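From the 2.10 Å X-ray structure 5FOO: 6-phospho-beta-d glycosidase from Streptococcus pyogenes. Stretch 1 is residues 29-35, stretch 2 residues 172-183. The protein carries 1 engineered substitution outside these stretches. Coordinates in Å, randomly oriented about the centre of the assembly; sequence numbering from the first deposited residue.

Stretch 1, residues 29-35: NLFDYWY
Stretch 2 (172-183) GSYLMQFHYPAI

Aromatic side chains can join distant segments of a chain without a single hydrogen bond between them, and the packing of residues 29-35 against 172-183 is a compact example, burying 438 Å² in all. The first stretch is the start of a helix. Asn 29 (chi1 p) caps it, its OD1 accepting from Asp 32 N at 3.0 Å, while Asp 32 OD2 accepts from Asn 29 N at 2.8 Å; helical phi/psi run from Leu 30 onward. The second leaves a helix at Leu 175, takes a positive phi at Gln 177 (65/41), and folds back so that His 179 N and Phe 178 N both donate to Gly 172 O, at 3.0 and 3.1 Å.

Tyr 180 (-60/120, chi1 t) covers the most surface. Tyr 180 CA lies 6.1 Å from Leu 30 CA, and the CA-to-CB bond of Tyr 180 points toward the helix. Its ring is shared between two aromatic neighbours: Tyr 33 (t) directs an edge at its face, centroids 5.3 Å apart and planes at 77°, while Tyr 180 turns its own edge to the face of the Trp 34 five-membered ring, at 5.2 Å and 63°. Tyr 180 CB also sits over that ring, 4.2 Å from its centroid.

Trp 34, with chi1 between wells at -149° and chi2 8°, is broad enough to span the returning backbone: Tyr 180 N lies over one face, 3.4 Å from Trp 34 CZ3, and Phe 178 O meets the ring edge, 3.3 Å from the same CZ3. Ala 182 CB approaches Trp 34 CZ2 at 4.2 Å.

Leu 30 (m, t) supplies a buried aliphatic flank, its CD1 3.4 Å from Tyr 180 O, a carbonyl already satisfied by Ser 173 OG at 2.8 Å. Beside it, Phe 31 (chi1 -92°) points its edge at the His 179 face, offset, with CZ 3.5 Å from His 179 CD2.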

# COMPACT_ATOMS: atom_id res chain seq x y z
N ASN A 29 -3.74 4.93 16.51
CA ASN A 29 -2.92 5.32 15.41
C ASN A 29 -3.21 6.74 14.97
O ASN A 29 -4.09 7.37 15.51
CB ASN A 29 -2.96 4.26 14.28
CG ASN A 29 -4.29 4.17 13.54
OD1 ASN A 29 -4.88 5.15 13.14
ND2 ASN A 29 -4.67 2.95 13.24
N LEU A 30 -2.48 7.25 13.98
CA LEU A 30 -2.70 8.64 13.55
C LEU A 30 -4.11 8.84 13.11
O LEU A 30 -4.72 9.85 13.51
CB LEU A 30 -1.78 9.07 12.44
CG LEU A 30 -0.31 8.98 12.76
CD1 LEU A 30 0.54 9.55 11.64
CD2 LEU A 30 0.04 9.66 14.08
N PHE A 31 -4.65 7.93 12.30
CA PHE A 31 -6.05 8.13 11.83
C PHE A 31 -7.15 8.01 12.92
O PHE A 31 -8.13 8.76 12.88
CB PHE A 31 -6.38 7.22 10.65
CG PHE A 31 -6.11 7.86 9.31
CD1 PHE A 31 -7.01 8.76 8.76
CD2 PHE A 31 -4.96 7.53 8.58
CE1 PHE A 31 -6.76 9.33 7.52
CE2 PHE A 31 -4.69 8.09 7.35
CZ PHE A 31 -5.59 9.01 6.80
N ASP A 32 -6.97 7.10 13.88
CA ASP A 32 -7.87 6.98 14.99
C ASP A 32 -7.92 8.33 15.72
O ASP A 32 -9.00 8.78 16.11
CB ASP A 32 -7.43 5.95 16.02
CG ASP A 32 -7.19 4.56 15.44
OD1 ASP A 32 -7.98 4.13 14.58
OD2 ASP A 32 -6.23 3.90 15.91
N TYR A 33 -6.74 8.92 15.94
CA TYR A 33 -6.63 10.19 16.65
C TYR A 33 -7.31 11.34 15.92
O TYR A 33 -8.09 12.15 16.52
CB TYR A 33 -5.17 10.57 16.87
CG TYR A 33 -5.04 11.91 17.56
CD1 TYR A 33 -5.35 12.03 18.91
CD2 TYR A 33 -4.56 13.03 16.87
CE1 TYR A 33 -5.21 13.24 19.57
CE2 TYR A 33 -4.41 14.26 17.51
CZ TYR A 33 -4.76 14.35 18.86
OH TYR A 33 -4.62 15.51 19.51
N TRP A 34 -6.99 11.40 14.63
CA TRP A 34 -7.57 12.36 13.73
C TRP A 34 -9.09 12.33 13.69
O TRP A 34 -9.74 13.38 13.71
CB TRP A 34 -7.01 12.20 12.31
CG TRP A 34 -6.95 13.52 11.49
CD1 TRP A 34 -7.19 14.80 11.93
CD2 TRP A 34 -6.61 13.63 10.12
NE1 TRP A 34 -7.03 15.69 10.89
CE2 TRP A 34 -6.68 14.99 9.77
CE3 TRP A 34 -6.31 12.69 9.12
CZ2 TRP A 34 -6.41 15.44 8.49
CZ3 TRP A 34 -6.01 13.15 7.84
CH2 TRP A 34 -6.05 14.49 7.54
N TYR A 35 -9.67 11.13 13.58
CA TYR A 35 -11.09 11.01 13.67
C TYR A 35 -11.64 11.47 15.03
O TYR A 35 -12.72 12.08 15.08
CB TYR A 35 -11.58 9.61 13.30
CG TYR A 35 -13.08 9.49 13.41
CD1 TYR A 35 -13.89 9.93 12.37
CD2 TYR A 35 -13.67 9.04 14.57
CE1 TYR A 35 -15.28 9.89 12.46
CE2 TYR A 35 -15.05 8.99 14.71
CZ TYR A 35 -15.85 9.42 13.67
OH TYR A 35 -17.20 9.35 13.77
N GLY A 172 1.24 12.52 2.34
CA GLY A 172 0.08 12.70 3.22
C GLY A 172 0.34 13.51 4.47
O GLY A 172 -0.44 14.47 4.77
N SER A 173 1.38 13.14 5.21
CA SER A 173 1.69 13.75 6.47
C SER A 173 2.44 15.10 6.32
O SER A 173 2.27 16.02 7.14
CB SER A 173 2.48 12.77 7.40
OG SER A 173 1.60 11.83 8.07
N TYR A 174 3.26 15.23 5.29
CA TYR A 174 4.20 16.35 5.26
C TYR A 174 4.17 17.27 4.02
O TYR A 174 4.91 18.20 4.01
CB TYR A 174 5.62 15.84 5.55
CG TYR A 174 5.78 15.26 6.97
CD1 TYR A 174 6.00 16.09 8.04
CD2 TYR A 174 5.66 13.85 7.23
CE1 TYR A 174 6.13 15.60 9.34
CE2 TYR A 174 5.82 13.34 8.53
CZ TYR A 174 6.06 14.21 9.59
OH TYR A 174 6.18 13.77 10.89
N LEU A 175 3.32 17.01 3.02
CA LEU A 175 3.26 17.83 1.77
C LEU A 175 1.85 18.25 1.36
O LEU A 175 1.60 19.40 1.11
CB LEU A 175 3.95 17.13 0.57
CG LEU A 175 5.47 16.98 0.76
CD1 LEU A 175 6.10 16.00 -0.25
CD2 LEU A 175 6.20 18.32 0.70
N MET A 176 0.90 17.31 1.35
CA MET A 176 -0.37 17.49 0.67
C MET A 176 -1.57 17.43 1.57
O MET A 176 -2.69 17.39 1.09
CB MET A 176 -0.51 16.40 -0.41
CG MET A 176 0.64 16.28 -1.41
SD MET A 176 0.67 17.59 -2.65
CE MET A 176 -0.77 17.26 -3.72
N GLN A 177 -1.36 17.33 2.88
CA GLN A 177 -2.43 17.45 3.87
C GLN A 177 -3.55 16.40 3.89
O GLN A 177 -4.67 16.72 4.14
CB GLN A 177 -2.99 18.88 3.87
CG GLN A 177 -1.89 19.92 3.96
CD GLN A 177 -2.45 21.35 3.96
OE1 GLN A 177 -2.35 22.06 2.99
NE2 GLN A 177 -3.03 21.74 5.06
N PHE A 178 -3.23 15.12 3.70
CA PHE A 178 -4.28 14.08 3.74
C PHE A 178 -4.06 12.96 4.74
O PHE A 178 -4.92 12.11 4.91
CB PHE A 178 -4.62 13.59 2.32
CG PHE A 178 -3.49 12.88 1.60
CD1 PHE A 178 -3.27 11.49 1.78
CD2 PHE A 178 -2.68 13.57 0.68
CE1 PHE A 178 -2.25 10.85 1.06
CE2 PHE A 178 -1.68 12.92 -0.06
CZ PHE A 178 -1.45 11.57 0.16
N HIS A 179 -2.92 12.96 5.39
CA HIS A 179 -2.76 12.26 6.67
C HIS A 179 -2.42 13.28 7.74
O HIS A 179 -1.71 14.28 7.47
CB HIS A 179 -1.55 11.27 6.62
CG HIS A 179 -1.72 10.17 5.63
ND1 HIS A 179 -0.72 9.26 5.35
CD2 HIS A 179 -2.79 9.80 4.88
CE1 HIS A 179 -1.15 8.40 4.44
NE2 HIS A 179 -2.40 8.71 4.12
N TYR A 180 -2.80 12.94 8.94
CA TYR A 180 -2.32 13.61 10.12
C TYR A 180 -0.81 13.56 10.37
O TYR A 180 -0.22 12.51 10.09
CB TYR A 180 -3.03 13.03 11.38
CG TYR A 180 -2.80 13.88 12.64
CD1 TYR A 180 -1.69 13.67 13.43
CD2 TYR A 180 -3.64 14.98 12.95
CE1 TYR A 180 -1.44 14.49 14.55
CE2 TYR A 180 -3.42 15.79 14.09
CZ TYR A 180 -2.31 15.55 14.85
OH TYR A 180 -2.04 16.33 15.93
N PRO A 181 -0.15 14.74 10.43
CA PRO A 181 -0.47 15.90 11.24
C PRO A 181 -0.89 16.91 10.17
O PRO A 181 -1.20 18.03 10.50
CB PRO A 181 0.83 16.33 11.92
CG PRO A 181 1.91 15.79 11.05
CD PRO A 181 1.31 14.52 10.45
N ALA A 182 -0.90 16.50 8.90
CA ALA A 182 -1.31 17.31 7.77
C ALA A 182 -0.63 18.67 7.72
O ALA A 182 -1.30 19.66 7.54
CB ALA A 182 -2.82 17.50 7.80
N ILE A 183 0.67 18.71 7.86
CA ILE A 183 1.44 19.93 7.80
C ILE A 183 2.18 19.96 6.48
O ILE A 183 2.23 18.97 5.74
CB ILE A 183 2.44 20.11 9.00
CG1 ILE A 183 3.53 19.05 9.01
CG2 ILE A 183 1.70 20.13 10.34
CD1 ILE A 183 4.47 19.11 10.19